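Long-range contact in Exo-arabinanase (Penicillium chrysogenum, PDB 3A72), which probably releases arabinobiose from the chain ends of alpha-1,5-linked arabinan, as an exo-acting glycoside hydrolase: residues Arg22-Arg27 with Gly335-Glu340. Numbering follows the deposited sequence.
Sequences RTLYPR and GVLLGE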
ATOM      1  N   ARG A  22      10.121 -12.078   9.267  1.00  6.35           N
ATOM      2  CA  ARG A  22       9.050 -13.063   9.425  1.00  6.11           C
ATOM      3  C   ARG A  22       7.739 -12.637   8.755  1.00  5.50           C
ATOM      4  O   ARG A  22       7.173 -13.381   7.952  1.00  6.04           O
ATOM      5  CB  ARG A  22       8.845 -13.508  10.861  1.00  6.96           C
ATOM      6  CG  ARG A  22      10.105 -14.069  11.524  1.00  7.45           C
ATOM      7  CD  ARG A  22       9.786 -14.804  12.809  1.00  8.64           C
ATOM      8  NE  ARG A  22      10.941 -15.438  13.401  1.00 10.35           N
ATOM      9  CZ  ARG A  22      11.757 -14.876  14.282  1.00 11.65           C
ATOM     10  NH1 ARG A  22      11.588 -13.596  14.679  1.00 12.13           N
ATOM     11  NH2 ARG A  22      12.757 -15.615  14.766  1.00 16.72           N
ATOM     12  N   THR A  23       7.278 -11.434   9.122  1.00  5.55           N
ATOM     13  CA  THR A  23       6.157 -10.793   8.450  1.00  4.97           C
ATOM     14  C   THR A  23       6.562  -9.353   8.205  1.00  5.18           C
ATOM     15  O   THR A  23       7.380  -8.787   8.931  1.00  5.76           O
ATOM     16  CB  THR A  23       4.862 -10.838   9.295  1.00  5.48           C
ATOM     17  OG1 THR A  23       5.006 -10.136  10.543  1.00  6.32           O
ATOM     18  CG2 THR A  23       4.487 -12.247   9.663  1.00  6.47           C
ATOM     19  N   LEU A  24       5.960  -8.740   7.199  1.00  4.88           N
ATOM     20  CA  LEU A  24       6.180  -7.338   6.880  1.00  4.87           C
ATOM     21  C   LEU A  24       5.149  -6.892   5.858  1.00  4.47           C
ATOM     22  O   LEU A  24       4.633  -7.755   5.121  1.00  4.74           O
ATOM     23  CB  LEU A  24       7.586  -7.140   6.233  1.00  4.81           C
ATOM     24  CG  LEU A  24       8.159  -5.714   6.329  1.00  5.27           C
ATOM     25  CD1 LEU A  24       8.610  -5.379   7.738  1.00  6.44           C
ATOM     26  CD2 LEU A  24       9.324  -5.563   5.340  1.00  5.93           C
ATOM     27  N   TYR A  25       4.864  -5.610   5.755  1.00  4.20           N
ATOM     28  CA  TYR A  25       4.170  -5.031   4.622  1.00  4.26           C
ATOM     29  C   TYR A  25       2.693  -5.443   4.608  1.00  4.01           C
ATOM     30  O   TYR A  25       2.239  -6.227   3.763  1.00  4.58           O
ATOM     31  CB  TYR A  25       4.872  -5.360   3.305  1.00  4.38           C
ATOM     32  CG  TYR A  25       4.618  -4.362   2.194  1.00  4.15           C
ATOM     33  CD1 TYR A  25       5.622  -3.458   1.827  1.00  4.09           C
ATOM     34  CD2 TYR A  25       3.385  -4.277   1.535  1.00  4.05           C
ATOM     35  CE1 TYR A  25       5.420  -2.508   0.815  1.00  4.53           C
ATOM     36  CE2 TYR A  25       3.187  -3.331   0.514  1.00  4.70           C
ATOM     37  CZ  TYR A  25       4.191  -2.474   0.176  1.00  4.11           C
ATOM     38  OH  TYR A  25       4.046  -1.542  -0.844  1.00  4.47           O
ATOM     39  N   PRO A  26       1.906  -4.942   5.569  1.00  3.97           N
ATOM     40  CA  PRO A  26       0.498  -5.329   5.651  1.00  4.46           C
ATOM     41  C   PRO A  26      -0.294  -4.693   4.547  1.00  4.21           C
ATOM     42  O   PRO A  26      -0.144  -3.487   4.288  1.00  4.58           O
ATOM     43  CB  PRO A  26       0.062  -4.739   6.993  1.00  4.31           C
ATOM     44  CG  PRO A  26       0.915  -3.495   7.119  1.00  4.72           C
ATOM     45  CD  PRO A  26       2.258  -3.902   6.560  1.00  4.26           C
ATOM     46  N   ARG A  27      -1.215  -5.418   3.952  1.00  4.27           N
ATOM     47  CA  ARG A  27      -2.235  -4.847   3.055  1.00  4.32           C
ATOM     48  C   ARG A  27      -3.545  -5.565   3.361  1.00  4.31           C
ATOM     49  O   ARG A  27      -3.583  -6.698   3.807  1.00  5.18           O
ATOM     50  CB  ARG A  27      -1.841  -4.930   1.582  1.00  4.63           C
ATOM     51  CG  ARG A  27      -0.675  -4.001   1.216  1.00  4.49           C
ATOM     52  CD  ARG A  27      -1.106  -2.556   1.231  1.00  4.72           C
ATOM     53  NE  ARG A  27      -0.075  -1.612   0.797  1.00  4.67           N
ATOM     54  CZ  ARG A  27       0.765  -0.965   1.627  1.00  4.01           C
ATOM     55  NH1 ARG A  27       0.781  -1.183   2.919  1.00  4.52           N
ATOM     56  NH2 ARG A  27       1.588  -0.071   1.093  1.00  4.86           N
ATOM     57  N   GLY A 335       4.608  -5.302  11.382  1.00  5.99           N
ATOM     58  CA  GLY A 335       5.909  -5.216  12.005  1.00  5.94           C
ATOM     59  C   GLY A 335       6.801  -4.188  11.417  1.00  5.50           C
ATOM     60  O   GLY A 335       6.383  -3.335  10.627  1.00  6.18           O
ATOM     61  N   VAL A 336       8.073  -4.212  11.834  1.00  6.71           N
ATOM     62  CA  VAL A 336       9.085  -3.224  11.432  1.00  7.05           C
ATOM     63  C   VAL A 336      10.129  -3.910  10.574  1.00  7.09           C
ATOM     64  O   VAL A 336      10.324  -5.138  10.603  1.00  6.77           O
ATOM     65  CB  VAL A 336       9.730  -2.552  12.658  1.00  8.78           C
ATOM     66  CG1 VAL A 336       8.668  -1.810  13.458  1.00 10.50           C
ATOM     67  CG2 VAL A 336      10.471  -3.556  13.539  1.00 10.33           C
ATOM     68  N   LEU A 337      10.863  -3.126   9.773  1.00  7.67           N
ATOM     69  CA  LEU A 337      11.973  -3.645   8.986  1.00  7.90           C
ATOM     70  C   LEU A 337      12.948  -4.386   9.894  1.00  7.15           C
ATOM     71  O   LEU A 337      13.334  -3.890  10.963  1.00  8.59           O
ATOM     72  CB  LEU A 337      12.716  -2.463   8.318  1.00  8.88           C
ATOM     73  CG  LEU A 337      11.941  -1.849   7.105  1.00  9.82           C
ATOM     74  CD1 LEU A 337      12.554  -0.502   6.729  1.00 13.85           C
ATOM     75  CD2 LEU A 337      11.916  -2.772   5.888  1.00 12.18           C
ATOM     76  N   LEU A 338      13.349  -5.586   9.488  1.00  7.75           N
ATOM     77  CA  LEU A 338      14.283  -6.411  10.188  1.00  8.58           C
ATOM     78  C   LEU A 338      13.845  -6.700  11.616  1.00  8.18           C
ATOM     79  O   LEU A 338      14.670  -7.035  12.488  1.00  9.47           O
ATOM     80  CB  LEU A 338      15.691  -5.787  10.173  1.00 11.28           C
ATOM     81  CG  LEU A 338      16.214  -5.586   8.749  1.00 15.84           C
ATOM     82  CD1 LEU A 338      17.586  -4.962   8.760  1.00 24.56           C
ATOM     83  CD2 LEU A 338      16.283  -6.902   7.960  1.00 21.05           C
ATOM     84  N   GLY A 339      12.544  -6.691  11.884  1.00  7.90           N
ATOM     85  CA  GLY A 339      12.090  -6.875  13.227  1.00  8.33           C
ATOM     86  C   GLY A 339      12.315  -8.272  13.751  1.00  8.16           C
ATOM     87  O   GLY A 339      12.085  -9.214  13.050  1.00  8.69           O
ATOM     88  N   GLU A 340      12.717  -8.365  15.009  1.00  9.82           N
ATOM     89  CA  GLU A 340      12.953  -9.664  15.661  1.00 10.49           C
ATOM     90  C   GLU A 340      11.706 -10.256  16.287  1.00 10.25           C
ATOM     91  O   GLU A 340      11.754 -11.465  16.583  1.00 12.67           O
ATOM     92  CB  GLU A 340      14.055  -9.486  16.730  1.00 14.61           C
ATOM     93  CG  GLU A 340      15.411  -9.208  16.095  1.00 17.40           C
ATOM     94  CD  GLU A 340      16.061 -10.300  15.300  1.00 27.97           C
ATOM     95  OE1 GLU A 340      15.610 -11.461  15.554  1.00 30.65           O
ATOM     96  OE2 GLU A 340      16.985 -10.013  14.461  1.00 24.64           O
TER
HETATM   97  O   HOH W   1      10.254 -11.179  13.432  1.00  8.50           O
HETATM   98  O   HOH W   2      14.373 -13.551  16.382  1.00 34.48           O
HETATM   99  O   HOH W   3       5.376  -3.965   8.050  1.00  8.89           O
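Leu24 and Leu337 meet through one methyl each, CD2 to CD2 at 3.8 Å, their side chains crossing obliquely. In Leu24, CG stands anti to the backbone N (chi1 -158°); the other methyl, CD1, rests on the Val336 carbonyl, 3.3 Å from Val336 O. A bound alpha-L-arabinofuranose touches both leucines and Tyr25, with the Leu337 side chain about 4 Å from the sugar (nearest atoms). Leu24 belongs to strand 23-30, the first strand of one four-stranded blade of a six-bladed beta-propeller; residues 335-340 lie in the loop between strands 328-333 and 344-350 of the adjacent blade. A type II beta turn from Val336 to Gly339, closed by Gly339 N to Val336 O, shapes that loop, and Asn342 ND2 donates hydrogen bonds to Thr23 O and Val336 O, bridging the blades. Nearby, a water accepts from Tyr25 N and donates to Gly335 O. At the other end the extended Arg22 chain brings NH1 to Glu340 O at 2.9 Å, a weak hydrogen bond bent to 124° at the guanidinium edge. Two waters extend this link, one joining NH1 to Gly339 O and the other NH2 to Glu340 OE1, while NH2 also hydrogen-bonds to Ser16 O.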